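Local coordinates for MutT/NUDIX family protein (Bacillus thuringiensis str. Al Hakam, PDB 3ID9) that probably hydrolyses nucleoside diphosphates linked to another moiety, at residues B[23-37]-B[50-64]. Sequence-based numbering, arbitrary orientation.
Sequences QVRVTGILIEDEKVL and LPGGRVENGETLEEA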
# COMPACT_ATOMS: atom_id res chain seq x y z
N GLN B 23 -10.13 10.07 -3.82
CA GLN B 23 -11.10 8.99 -3.75
C GLN B 23 -10.30 7.71 -3.59
O GLN B 23 -9.43 7.41 -4.40
CB GLN B 23 -11.94 8.91 -5.02
CG GLN B 23 -12.83 7.67 -5.07
CD GLN B 23 -13.65 7.57 -6.35
OE1 GLN B 23 -13.10 7.53 -7.46
NE2 GLN B 23 -14.97 7.54 -6.20
N VAL B 24 -10.59 6.95 -2.54
CA VAL B 24 -9.87 5.71 -2.29
C VAL B 24 -10.76 4.48 -2.47
O VAL B 24 -11.88 4.42 -1.96
CB VAL B 24 -9.29 5.68 -0.88
CG1 VAL B 24 -8.38 4.48 -0.72
CG2 VAL B 24 -8.53 6.97 -0.60
N ARG B 25 -10.25 3.50 -3.21
CA ARG B 25 -10.98 2.27 -3.47
C ARG B 25 -10.20 1.04 -3.05
O ARG B 25 -9.01 0.92 -3.31
CB ARG B 25 -11.34 2.17 -4.95
CG ARG B 25 -12.48 3.08 -5.32
CD ARG B 25 -12.81 3.10 -6.80
NE ARG B 25 -14.02 3.89 -6.97
CZ ARG B 25 -15.23 3.48 -6.61
NH1 ARG B 25 -15.39 2.28 -6.06
NH2 ARG B 25 -16.27 4.29 -6.75
N VAL B 26 -10.91 0.13 -2.39
CA VAL B 26 -10.32 -1.13 -1.93
C VAL B 26 -10.93 -2.27 -2.73
O VAL B 26 -12.08 -2.20 -3.14
CB VAL B 26 -10.59 -1.37 -0.43
CG1 VAL B 26 -9.79 -0.40 0.40
CG2 VAL B 26 -12.08 -1.23 -0.13
N THR B 27 -10.14 -3.32 -2.94
CA THR B 27 -10.60 -4.49 -3.67
C THR B 27 -10.14 -5.70 -2.89
O THR B 27 -9.02 -5.72 -2.39
CB THR B 27 -10.00 -4.54 -5.10
OG1 THR B 27 -10.64 -3.55 -5.91
CG2 THR B 27 -10.19 -5.91 -5.72
N GLY B 28 -11.02 -6.69 -2.79
CA GLY B 28 -10.68 -7.88 -2.04
C GLY B 28 -10.39 -9.09 -2.91
O GLY B 28 -11.06 -9.33 -3.92
N ILE B 29 -9.38 -9.85 -2.52
CA ILE B 29 -9.01 -11.05 -3.23
C ILE B 29 -8.92 -12.17 -2.20
O ILE B 29 -7.92 -12.32 -1.49
CB ILE B 29 -7.68 -10.87 -3.99
CG1 ILE B 29 -7.93 -9.92 -5.17
CG2 ILE B 29 -7.16 -12.21 -4.48
CD1 ILE B 29 -6.79 -9.79 -6.14
N LEU B 30 -10.00 -12.94 -2.13
CA LEU B 30 -10.12 -14.05 -1.20
C LEU B 30 -9.95 -15.34 -1.99
O LEU B 30 -10.84 -15.73 -2.76
CB LEU B 30 -11.49 -14.01 -0.51
CG LEU B 30 -11.70 -14.83 0.77
CD1 LEU B 30 -13.12 -14.59 1.28
CD2 LEU B 30 -11.48 -16.31 0.51
N ILE B 31 -8.81 -15.98 -1.80
CA ILE B 31 -8.47 -17.21 -2.50
C ILE B 31 -8.56 -18.42 -1.58
O ILE B 31 -8.07 -18.39 -0.45
CB ILE B 31 -7.04 -17.14 -3.05
CG1 ILE B 31 -6.91 -15.96 -4.02
CG2 ILE B 31 -6.67 -18.44 -3.74
CD1 ILE B 31 -5.47 -15.60 -4.35
N GLU B 32 -9.19 -19.47 -2.08
CA GLU B 32 -9.34 -20.72 -1.36
C GLU B 32 -9.34 -21.82 -2.41
O GLU B 32 -10.07 -21.75 -3.41
CB GLU B 32 -10.64 -20.74 -0.55
CG GLU B 32 -10.58 -19.95 0.76
CD GLU B 32 -11.82 -20.11 1.62
OE1 GLU B 32 -12.56 -21.09 1.42
OE2 GLU B 32 -12.05 -19.26 2.52
N ASP B 33 -8.50 -22.83 -2.20
CA ASP B 33 -8.37 -23.94 -3.13
C ASP B 33 -8.11 -23.45 -4.55
O ASP B 33 -8.73 -23.91 -5.50
CB ASP B 33 -9.63 -24.81 -3.13
CG ASP B 33 -10.09 -25.17 -1.74
OD1 ASP B 33 -9.25 -25.61 -0.93
OD2 ASP B 33 -11.31 -25.02 -1.46
N GLU B 34 -7.18 -22.51 -4.67
CA GLU B 34 -6.80 -21.95 -5.96
C GLU B 34 -7.95 -21.30 -6.72
O GLU B 34 -7.90 -21.19 -7.95
CB GLU B 34 -6.17 -23.04 -6.83
CG GLU B 34 -4.90 -23.65 -6.25
CD GLU B 34 -4.44 -24.87 -7.04
OE1 GLU B 34 -5.19 -25.88 -7.10
OE2 GLU B 34 -3.33 -24.82 -7.62
N LYS B 35 -8.97 -20.86 -6.00
CA LYS B 35 -10.11 -20.19 -6.63
C LYS B 35 -10.27 -18.82 -6.02
O LYS B 35 -9.98 -18.62 -4.84
CB LYS B 35 -11.40 -20.97 -6.41
CG LYS B 35 -11.40 -22.38 -6.97
CD LYS B 35 -12.67 -23.08 -6.56
CE LYS B 35 -12.68 -24.53 -6.99
NZ LYS B 35 -13.93 -25.20 -6.54
N VAL B 36 -10.75 -17.87 -6.82
CA VAL B 36 -10.96 -16.52 -6.35
C VAL B 36 -12.44 -16.21 -6.21
O VAL B 36 -13.25 -16.61 -7.04
CB VAL B 36 -10.34 -15.48 -7.32
CG1 VAL B 36 -10.44 -14.09 -6.73
CG2 VAL B 36 -8.89 -15.81 -7.56
N LEU B 37 -12.80 -15.48 -5.16
CA LEU B 37 -14.18 -15.11 -4.92
C LEU B 37 -14.62 -13.98 -5.85
O LEU B 37 -14.08 -12.88 -5.80
CB LEU B 37 -14.33 -14.65 -3.46
CG LEU B 37 -15.61 -14.13 -2.79
CD1 LEU B 37 -16.62 -13.62 -3.79
CD2 LEU B 37 -16.20 -15.23 -1.95
N LEU B 50 -14.41 -8.66 -9.01
CA LEU B 50 -13.89 -8.70 -7.65
C LEU B 50 -14.69 -7.81 -6.71
O LEU B 50 -15.23 -6.78 -7.10
CB LEU B 50 -12.43 -8.28 -7.65
CG LEU B 50 -11.48 -9.22 -8.39
CD1 LEU B 50 -10.15 -8.52 -8.64
CD2 LEU B 50 -11.29 -10.49 -7.55
N PRO B 51 -14.81 -8.23 -5.45
CA PRO B 51 -15.56 -7.43 -4.48
C PRO B 51 -14.73 -6.22 -4.06
O PRO B 51 -13.51 -6.32 -3.92
CB PRO B 51 -15.79 -8.40 -3.33
CG PRO B 51 -14.55 -9.27 -3.39
CD PRO B 51 -14.40 -9.52 -4.87
N GLY B 52 -15.38 -5.08 -3.87
CA GLY B 52 -14.68 -3.88 -3.47
C GLY B 52 -15.60 -2.67 -3.50
O GLY B 52 -16.79 -2.80 -3.74
N GLY B 53 -15.03 -1.50 -3.24
CA GLY B 53 -15.83 -0.29 -3.25
C GLY B 53 -15.09 0.92 -2.71
O GLY B 53 -13.91 0.86 -2.35
N ARG B 54 -15.81 2.03 -2.65
CA ARG B 54 -15.27 3.29 -2.16
C ARG B 54 -15.04 3.28 -0.64
O ARG B 54 -15.86 2.77 0.12
CB ARG B 54 -16.23 4.43 -2.51
CG ARG B 54 -15.61 5.57 -3.28
CD ARG B 54 -16.02 6.91 -2.67
NE ARG B 54 -17.39 6.88 -2.18
CZ ARG B 54 -17.84 7.63 -1.18
NH1 ARG B 54 -17.03 8.49 -0.57
NH2 ARG B 54 -19.11 7.52 -0.78
N VAL B 55 -13.92 3.83 -0.22
CA VAL B 55 -13.64 3.94 1.20
C VAL B 55 -14.41 5.19 1.64
O VAL B 55 -14.14 6.28 1.16
CB VAL B 55 -12.13 4.12 1.44
CG1 VAL B 55 -11.85 4.38 2.92
CG2 VAL B 55 -11.39 2.87 0.98
N GLU B 56 -15.38 5.02 2.53
CA GLU B 56 -16.19 6.14 2.99
C GLU B 56 -15.51 7.00 4.05
O GLU B 56 -14.73 6.51 4.87
CB GLU B 56 -17.54 5.62 3.51
CG GLU B 56 -18.25 4.72 2.51
CD GLU B 56 -19.63 4.28 2.96
OE1 GLU B 56 -19.78 3.88 4.14
OE2 GLU B 56 -20.56 4.32 2.13
N ASN B 57 -15.80 8.29 4.01
CA ASN B 57 -15.21 9.25 4.93
C ASN B 57 -15.14 8.78 6.39
O ASN B 57 -16.14 8.37 6.98
CB ASN B 57 -15.96 10.58 4.85
CG ASN B 57 -15.27 11.68 5.63
OD1 ASN B 57 -15.32 11.72 6.86
ND2 ASN B 57 -14.61 12.59 4.90
N GLY B 58 -13.93 8.82 6.94
CA GLY B 58 -13.73 8.40 8.32
C GLY B 58 -13.40 6.93 8.50
O GLY B 58 -13.11 6.50 9.62
N GLU B 59 -13.45 6.16 7.42
CA GLU B 59 -13.14 4.74 7.53
C GLU B 59 -11.68 4.48 7.23
O GLU B 59 -11.06 5.22 6.48
CB GLU B 59 -13.95 3.91 6.53
CG GLU B 59 -15.45 3.91 6.69
CD GLU B 59 -16.11 2.98 5.68
OE1 GLU B 59 -15.84 3.13 4.47
OE2 GLU B 59 -16.89 2.09 6.09
N THR B 60 -11.13 3.44 7.84
CA THR B 60 -9.77 3.05 7.56
C THR B 60 -9.93 2.13 6.35
O THR B 60 -11.02 1.61 6.11
CB THR B 60 -9.15 2.23 8.70
OG1 THR B 60 -9.96 1.08 8.96
CG2 THR B 60 -9.03 3.07 9.95
N LEU B 61 -8.86 1.93 5.58
CA LEU B 61 -8.96 1.05 4.43
C LEU B 61 -9.56 -0.28 4.88
O LEU B 61 -10.38 -0.88 4.19
CB LEU B 61 -7.58 0.79 3.81
CG LEU B 61 -6.81 2.00 3.31
CD1 LEU B 61 -5.52 1.53 2.67
CD2 LEU B 61 -7.65 2.79 2.32
N GLU B 62 -9.14 -0.73 6.06
CA GLU B 62 -9.61 -1.99 6.62
C GLU B 62 -11.12 -2.01 6.88
O GLU B 62 -11.82 -2.94 6.49
CB GLU B 62 -8.86 -2.28 7.92
CG GLU B 62 -9.15 -3.64 8.49
CD GLU B 62 -8.43 -3.89 9.80
OE1 GLU B 62 -8.56 -5.01 10.35
OE2 GLU B 62 -7.75 -2.96 10.29
N GLU B 63 -11.62 -0.98 7.56
CA GLU B 63 -13.04 -0.92 7.86
C GLU B 63 -13.88 -0.99 6.58
O GLU B 63 -14.93 -1.63 6.55
CB GLU B 63 -13.36 0.36 8.64
CG GLU B 63 -12.57 0.48 9.93
CD GLU B 63 -12.83 1.79 10.66
OE1 GLU B 63 -12.75 2.87 10.03
OE2 GLU B 63 -13.11 1.73 11.88
N ALA B 64 -13.40 -0.34 5.52
CA ALA B 64 -14.10 -0.33 4.25
C ALA B 64 -14.05 -1.71 3.58
O ALA B 64 -15.05 -2.17 3.04
CB ALA B 64 -13.49 0.72 3.33
O HOH W 1 -12.76 7.74 -0.76
O HOH W 2 -13.94 -3.68 -6.56
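Val24 places CG1 anti to its own N (chi1 -172°) and Val55 places CG2 anti to its carbonyl carbon, and the two methyls meet side by side at 3.8 Å from Val24 CG1 to Val55 CG2. Val55 belongs to the start of the Nudix box of this Nudix fold, Val24 to the strand beside it: strand 52-54 runs antiparallel to strand 23-32, then loops into helix 61-72. Val26 turns CG1 onto Val55 CG2 from across, at 3.7 Å, and reaches toward the helix at Leu61 and Ala64, while the Leu61 side chain crosses that of Val24 at about a right angle, CD2 touching CG1. The helix is thereby seated on the Val24 and Val26 face; Leu61 N is hydrogen-bonded to Asp87 OD2 of the second subunit.

Four backbone hydrogen bonds join the segments. Val55 N gives one to Val24 O at 2.7 Å, Val26 and Gly53 exchange two, and Gly28 N gives a nearly straight one to Pro51 O (174°). Having no side chain, Gly52 probably allows the approach of 4.1 Å between the CA atoms of Thr27 and Gly52.

On the Arg25 side, Arg54 CG sits over one face of the Arg25 guanidinium, offset toward its rim, and Gln23 NE2 touches the same carbon. Leu50 CB meets Thr27 CG2, the side chains crossing at about a right angle; Thr27 OG1 is hydrogen-bonded to His97 NE2. Beside the Val24-Val55 pair, a water bridges the two backbones, accepting from Val24 N at 2.9 Å and donating to Val55 O at 2.8 Å.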